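Uronate isomerase (Caulobacter crescentus, PDB 2Q01) catalyses the isomerisation of D-glucuronate to D-fructuronate and of D-galacturonate to D-tagaturonate in pentose and glucuronate interconversion. Local coordinates at residues P19-Y24 with F439-V444; R26-L31 with E453-I458. All coordinates share one frame; numbering follows the deposited sequence.

Interaction 1: P19-Y24 with F439-V444; sequences PATRSY and FLARMV
The phenol ring of Tyr24 carries one methyl group over the centre of one face. That methyl is Val444 CG1, 3.6 Å from the ring centroid and 10° off the ring normal, a well-centred CH-pi contact. The carbonyl oxygen of Ala441 approaches the same ring obliquely at CD1. Tyr24 CG stands anti to its carbonyl carbon (chi1 -80°), and Val444 CG1 stands anti to its backbone N. These two torsions bring ring and methyl together, and the two side chains cross obliquely.

One turn back along the helices the spacing is closer. Ala441 points its methyl at helix 19-24, and CB lies 3.3 Å from the backbone O of Thr21. The same CB sits 3.8 Å from Tyr24 CB. The axes of the two short segments come within 8.1 Å at 125°, consistent with the small side chain of Ala441 between them. Thr21 lays CG2 against the backbone of helix 439-444, 3.7 Å from Arg442 N. Its OG1 is turned to Asp18, to which it is hydrogen-bonded. The first bond of the Arg442 side chain leads away from helix 19-24; NH2 makes a salt bridge to Glu401 and NH1 one to Glu394 of the second subunit.

A leucine at Tyr24 has no aromatic face for Val444 CG1, and the packing of the two helices there would probably loosen. Leu451, on helix 451-469, touches both Tyr24 and Val444, so a third helix adjoins this pair. The contact joins the N-terminal helix 19-30 to helix 425-445, near the C-terminal end of the latter.

No hydrogen bond or salt bridge passes between the two segments. Cohesion here rests on methyl groups, one aromatic face and backbone atoms, while the charged end of Arg442 is engaged outside the pair.

Interaction 2: R26-L31 with E453-I458; sequences RGLYAL and EAEELI
Leu28 is directed toward helix 453-458 and meets it with the tip of its side chain. With CG anti to the carbonyl carbon (chi1 -67°) and the second torsion extended, CD2 comes to lie against the backbone between two residues. CD2 lies 3.7 Å from Ala454 C and equally close to Glu455 N. Both methyls of Leu28 also touch Ala454 CB, CD2 at 3.9 Å. CD2 also rests 3.8 Å from Glu455 CG.

Glu455 therefore contributes its aliphatic part. Its CG is anti to the carbonyl carbon and the chain runs on extended, so CB and CG form a hydrocarbon wall. Leu31 crosses this side chain at about a right angle. Its CD2 lies 3.8 Å from Glu455 CB and 3.6 Å from the backbone O of Glu455.

The two segments belong to the N-terminal helix 19-30 and the last helix of the chain, 451-469, in a protein of the TIM-barrel clan. Their short axes run 9.6 Å apart at 41°, with the two directions closer to parallel than to antiparallel. Leu440 and Val444 of helix 425-445 touch Leu28 and Ala454 respectively.

Ile458 points at the first helix from one turn beyond Ala454. Its CG1 is anti to the backbone N (chi1 -164°), and CG2 stands between the backbone N and the carbonyl carbon. CG2 meets the backbone O of Leu28 at 3.7 Å and also touches Leu31 CD2. Leu28 and Ile458 are buried, whereas Leu31 is exposed and Glu455 partly so. On the same helix, Glu453 makes a salt bridge to Arg5 of the second subunit.

Overall arrangement
From the N terminus, helix 19-30 enters both contacts, with Thr21 and Tyr24 in interaction 1 and then Leu28 in interaction 2. The chain next runs through the bulk of the protein, including the parallel strands. It returns with helix 425-445, where interaction 1 closes a loop of 414 residues. Helix 451-469 follows and closes interaction 2 over 421 residues. The two loops cross rather than nest. The centres lie about 10 Å apart, and the two contacts meet where Leu440 packs on Ile458. Together they tie the N-terminal helix to two successive C-terminal helices, beside the second subunit.

Interaction 1: P19-Y24 with F439-V444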
loop_
_atom_site.group_PDB
_atom_site.type_symbol
_atom_site.label_atom_id
_atom_site.label_comp_id
_atom_site.label_asym_id
_atom_site.label_seq_id
_atom_site.Cartn_x
_atom_site.Cartn_y
_atom_site.Cartn_z
ATOM N N PRO B 19 -15.661 -18.284 14.334
ATOM C CA PRO B 19 -16.703 -18.239 15.363
ATOM C C PRO B 19 -16.236 -17.709 16.714
ATOM O O PRO B 19 -17.017 -17.059 17.406
ATOM C CB PRO B 19 -17.153 -19.701 15.484
ATOM C CG PRO B 19 -16.621 -20.387 14.258
ATOM C CD PRO B 19 -15.367 -19.667 13.921
ATOM N N ALA B 20 -14.985 -17.985 17.083
ATOM C CA ALA B 20 -14.413 -17.434 18.318
ATOM C C ALA B 20 -14.240 -15.915 18.236
ATOM O O ALA B 20 -14.549 -15.201 19.196
ATOM C CB ALA B 20 -13.084 -18.104 18.650
ATOM N N THR B 21 -13.752 -15.439 17.089
ATOM C CA THR B 21 -13.583 -14.008 16.833
ATOM C C THR B 21 -14.944 -13.316 16.715
ATOM O O THR B 21 -15.182 -12.286 17.353
ATOM C CB THR B 21 -12.726 -13.755 15.574
ATOM O OG1 THR B 21 -11.527 -14.533 15.652
ATOM C CG2 THR B 21 -12.343 -12.291 15.464
ATOM N N ARG B 22 -15.838 -13.919 15.931
ATOM C CA ARG B 22 -17.196 -13.423 15.718
ATOM C C ARG B 22 -17.965 -13.194 17.011
ATOM O O ARG B 22 -18.687 -12.201 17.141
ATOM C CB ARG B 22 -17.962 -14.392 14.804
ATOM C CG ARG B 22 -19.450 -14.110 14.626
ATOM C CD ARG B 22 -20.013 -14.880 13.443
ATOM N NE ARG B 22 -19.629 -14.255 12.181
ATOM C CZ ARG B 22 -20.312 -14.351 11.044
ATOM N NH1 ARG B 22 -21.435 -15.057 10.989
ATOM N NH2 ARG B 22 -19.869 -13.733 9.956
ATOM N N SER B 23 -17.787 -14.097 17.974
ATOM C CA SER B 23 -18.511 -14.009 19.233
ATOM C C SER B 23 -17.958 -12.940 20.165
ATOM O O SER B 23 -18.709 -12.361 20.950
ATOM C CB SER B 23 -18.561 -15.357 19.939
ATOM O OG SER B 23 -19.593 -15.338 20.905
ATOM N N TYR B 24 -16.651 -12.681 20.081
ATOM C CA TYR B 24 -16.055 -11.534 20.783
ATOM C C TYR B 24 -16.586 -10.239 20.150
ATOM O O TYR B 24 -16.979 -9.306 20.857
ATOM C CB TYR B 24 -14.526 -11.534 20.700
ATOM C CG TYR B 24 -13.783 -12.458 21.650
ATOM C CD1 TYR B 24 -12.819 -13.340 21.163
ATOM C CD2 TYR B 24 -14.011 -12.429 23.029
ATOM C CE1 TYR B 24 -12.113 -14.183 22.013
ATOM C CE2 TYR B 24 -13.308 -13.276 23.892
ATOM C CZ TYR B 24 -12.359 -14.151 23.371
ATOM O OH TYR B 24 -11.647 -14.996 24.192
ATOM N N PHE B 439 -12.298 -5.741 14.506
ATOM C CA PHE B 439 -10.860 -5.525 14.634
ATOM C C PHE B 439 -10.358 -5.793 16.047
ATOM O O PHE B 439 -9.360 -6.488 16.232
ATOM C CB PHE B 439 -10.473 -4.109 14.185
ATOM C CG PHE B 439 -9.028 -3.780 14.424
ATOM C CD1 PHE B 439 -8.029 -4.362 13.640
ATOM C CD2 PHE B 439 -8.659 -2.894 15.439
ATOM C CE1 PHE B 439 -6.682 -4.069 13.861
ATOM C CE2 PHE B 439 -7.316 -2.592 15.666
ATOM C CZ PHE B 439 -6.326 -3.185 14.879
ATOM N N LEU B 440 -11.051 -5.222 17.032
ATOM C CA LEU B 440 -10.786 -5.474 18.446
ATOM C C LEU B 440 -10.923 -6.954 18.823
ATOM O O LEU B 440 -10.115 -7.478 19.595
ATOM C CB LEU B 440 -11.722 -4.629 19.308
ATOM C CG LEU B 440 -11.276 -3.298 19.924
ATOM C CD1 LEU B 440 -10.073 -2.697 19.234
ATOM C CD2 LEU B 440 -12.439 -2.313 19.941
ATOM N N ALA B 441 -11.937 -7.615 18.265
ATOM C CA ALA B 441 -12.166 -9.055 18.456
ATOM C C ALA B 441 -11.012 -9.917 17.975
ATOM O O ALA B 441 -10.705 -10.934 18.592
ATOM C CB ALA B 441 -13.414 -9.476 17.754
ATOM N N ARG B 442 -10.376 -9.512 16.875
ATOM C CA ARG B 442 -9.208 -10.225 16.362
ATOM C C ARG B 442 -7.995 -10.009 17.261
ATOM O O ARG B 442 -7.142 -10.889 17.370
ATOM C CB ARG B 442 -8.882 -9.798 14.938
ATOM C CG ARG B 442 -8.429 -10.950 14.055
ATOM C CD ARG B 442 -7.094 -10.674 13.384
ATOM N NE ARG B 442 -7.113 -9.482 12.540
ATOM C CZ ARG B 442 -6.021 -8.847 12.124
ATOM N NH1 ARG B 442 -4.815 -9.287 12.475
ATOM N NH2 ARG B 442 -6.134 -7.770 11.360
ATOM N N MET B 443 -7.922 -8.840 17.900
ATOM C CA MET B 443 -6.864 -8.562 18.871
ATOM C C MET B 443 -7.039 -9.438 20.100
ATOM O O MET B 443 -6.056 -9.932 20.646
ATOM C CB MET B 443 -6.822 -7.079 19.288
ATOM C CG MET B 443 -6.624 -6.073 18.152
ATOM S SD MET B 443 -5.191 -6.406 17.115
ATOM C CE MET B 443 -3.913 -5.592 18.062
ATOM N N VAL B 444 -8.289 -9.627 20.527
ATOM C CA VAL B 444 -8.599 -10.470 21.683
ATOM C C VAL B 444 -8.402 -11.960 21.377
ATOM O O VAL B 444 -7.804 -12.680 22.180
ATOM C CB VAL B 444 -10.011 -10.194 22.232
ATOM C CG1 VAL B 444 -10.346 -11.137 23.386
ATOM C CG2 VAL B 444 -10.112 -8.765 22.706
#

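Interaction 2: R26-L31 with E453-I458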
loop_
_atom_site.group_PDB
_atom_site.type_symbol
_atom_site.label_atom_id
_atom_site.label_comp_id
_atom_site.label_asym_id
_atom_site.label_seq_id
_atom_site.Cartn_x
_atom_site.Cartn_y
_atom_site.Cartn_z
ATOM N N ARG B 26 -19.396 -9.746 18.348
ATOM C CA ARG B 26 -20.810 -9.629 18.713
ATOM C C ARG B 26 -21.001 -9.025 20.105
ATOM O O ARG B 26 -21.875 -8.176 20.308
ATOM C CB ARG B 26 -21.465 -11.013 18.638
ATOM C CG ARG B 26 -22.961 -11.027 18.838
ATOM C CD ARG B 26 -23.493 -12.439 18.988
ATOM N NE ARG B 26 -23.432 -13.203 17.742
ATOM C CZ ARG B 26 -22.700 -14.298 17.557
ATOM N NH1 ARG B 26 -22.729 -14.921 16.385
ATOM N NH2 ARG B 26 -21.945 -14.782 18.537
ATOM N N GLY B 27 -20.169 -9.459 21.047
ATOM C CA GLY B 27 -20.214 -8.973 22.423
ATOM C C GLY B 27 -19.781 -7.531 22.589
ATOM O O GLY B 27 -20.360 -6.793 23.389
ATOM N N LEU B 28 -18.758 -7.131 21.834
ATOM C CA LEU B 28 -18.241 -5.763 21.884
ATOM C C LEU B 28 -19.203 -4.791 21.218
ATOM O O LEU B 28 -19.363 -3.655 21.670
ATOM C CB LEU B 28 -16.860 -5.675 21.229
ATOM C CG LEU B 28 -15.700 -6.395 21.924
ATOM C CD1 LEU B 28 -14.503 -6.444 21.025
ATOM C CD2 LEU B 28 -15.333 -5.750 23.248
ATOM N N TYR B 29 -19.832 -5.252 20.144
ATOM C CA TYR B 29 -20.804 -4.470 19.392
ATOM C C TYR B 29 -22.076 -4.193 20.175
ATOM O O TYR B 29 -22.607 -3.088 20.107
ATOM C CB TYR B 29 -21.114 -5.172 18.068
ATOM C CG TYR B 29 -22.269 -4.593 17.282
ATOM C CD1 TYR B 29 -22.181 -3.328 16.692
ATOM C CD2 TYR B 29 -23.445 -5.321 17.113
ATOM C CE1 TYR B 29 -23.243 -2.801 15.966
ATOM C CE2 TYR B 29 -24.507 -4.804 16.392
ATOM C CZ TYR B 29 -24.396 -3.551 15.815
ATOM O OH TYR B 29 -25.452 -3.049 15.104
ATOM N N ALA B 30 -22.544 -5.193 20.927
ATOM C CA ALA B 30 -23.710 -5.063 21.816
ATOM C C ALA B 30 -23.526 -3.966 22.872
ATOM O O ALA B 30 -24.483 -3.316 23.286
ATOM C CB ALA B 30 -24.000 -6.394 22.487
ATOM N N LEU B 31 -22.275 -3.754 23.264
ATOM C CA LEU B 31 -21.874 -2.751 24.239
ATOM C C LEU B 31 -21.967 -1.335 23.684
ATOM O O LEU B 31 -21.839 -0.361 24.425
ATOM C CB LEU B 31 -20.419 -3.016 24.627
ATOM C CG LEU B 31 -20.018 -3.253 26.074
ATOM C CD1 LEU B 31 -20.550 -4.591 26.557
ATOM C CD2 LEU B 31 -18.513 -3.230 26.143
ATOM N N GLU B 453 -9.655 -4.534 28.097
ATOM C CA GLU B 453 -9.171 -3.408 27.297
ATOM C C GLU B 453 -10.062 -3.138 26.083
ATOM O O GLU B 453 -10.367 -1.984 25.784
ATOM C CB GLU B 453 -7.731 -3.646 26.841
ATOM C CG GLU B 453 -6.730 -3.860 27.970
ATOM C CD GLU B 453 -5.359 -4.285 27.476
ATOM O OE1 GLU B 453 -4.352 -3.933 28.133
ATOM O OE2 GLU B 453 -5.279 -4.973 26.436
ATOM N N ALA B 454 -10.484 -4.202 25.404
ATOM C CA ALA B 454 -11.360 -4.091 24.230
ATOM C C ALA B 454 -12.739 -3.517 24.541
ATOM O O ALA B 454 -13.279 -2.732 23.756
ATOM C CB ALA B 454 -11.499 -5.424 23.554
ATOM N N GLU B 455 -13.298 -3.915 25.683
ATOM C CA GLU B 455 -14.591 -3.413 26.145
ATOM C C GLU B 455 -14.532 -1.925 26.494
ATOM O O GLU B 455 -15.509 -1.201 26.295
ATOM C CB GLU B 455 -15.079 -4.222 27.346
ATOM C CG GLU B 455 -15.604 -5.613 27.002
ATOM C CD GLU B 455 -16.055 -6.415 28.221
ATOM O OE1 GLU B 455 -15.677 -6.063 29.363
ATOM O OE2 GLU B 455 -16.791 -7.409 28.030
ATOM N N GLU B 456 -13.388 -1.487 27.025
ATOM C CA GLU B 456 -13.122 -0.069 27.273
ATOM C C GLU B 456 -12.960 0.681 25.956
ATOM O O GLU B 456 -13.559 1.735 25.768
ATOM C CB GLU B 456 -11.856 0.117 28.112
ATOM C CG GLU B 456 -12.048 -0.016 29.611
ATOM C CD GLU B 456 -10.783 0.316 30.400
ATOM O OE1 GLU B 456 -10.136 1.347 30.100
ATOM O OE2 GLU B 456 -10.440 -0.451 31.327
ATOM N N LEU B 457 -12.162 0.114 25.049
ATOM C CA LEU B 457 -11.823 0.753 23.778
ATOM C C LEU B 457 -12.984 0.951 22.831
ATOM O O LEU B 457 -13.074 1.992 22.195
ATOM C CB LEU B 457 -10.697 0.010 23.059
ATOM C CG LEU B 457 -9.326 0.525 23.485
ATOM C CD1 LEU B 457 -8.223 -0.402 23.050
ATOM C CD2 LEU B 457 -9.105 1.917 22.938
ATOM N N ILE B 458 -13.867 -0.037 22.744
ATOM C CA ILE B 458 -15.015 0.060 21.848
ATOM C C ILE B 458 -15.932 1.246 22.210
ATOM O O ILE B 458 -16.388 1.969 21.325
ATOM C CB ILE B 458 -15.768 -1.305 21.707
ATOM C CG1 ILE B 458 -16.710 -1.302 20.504
ATOM C CG2 ILE B 458 -16.514 -1.682 22.981
ATOM C CD1 ILE B 458 -16.028 -1.415 19.188
#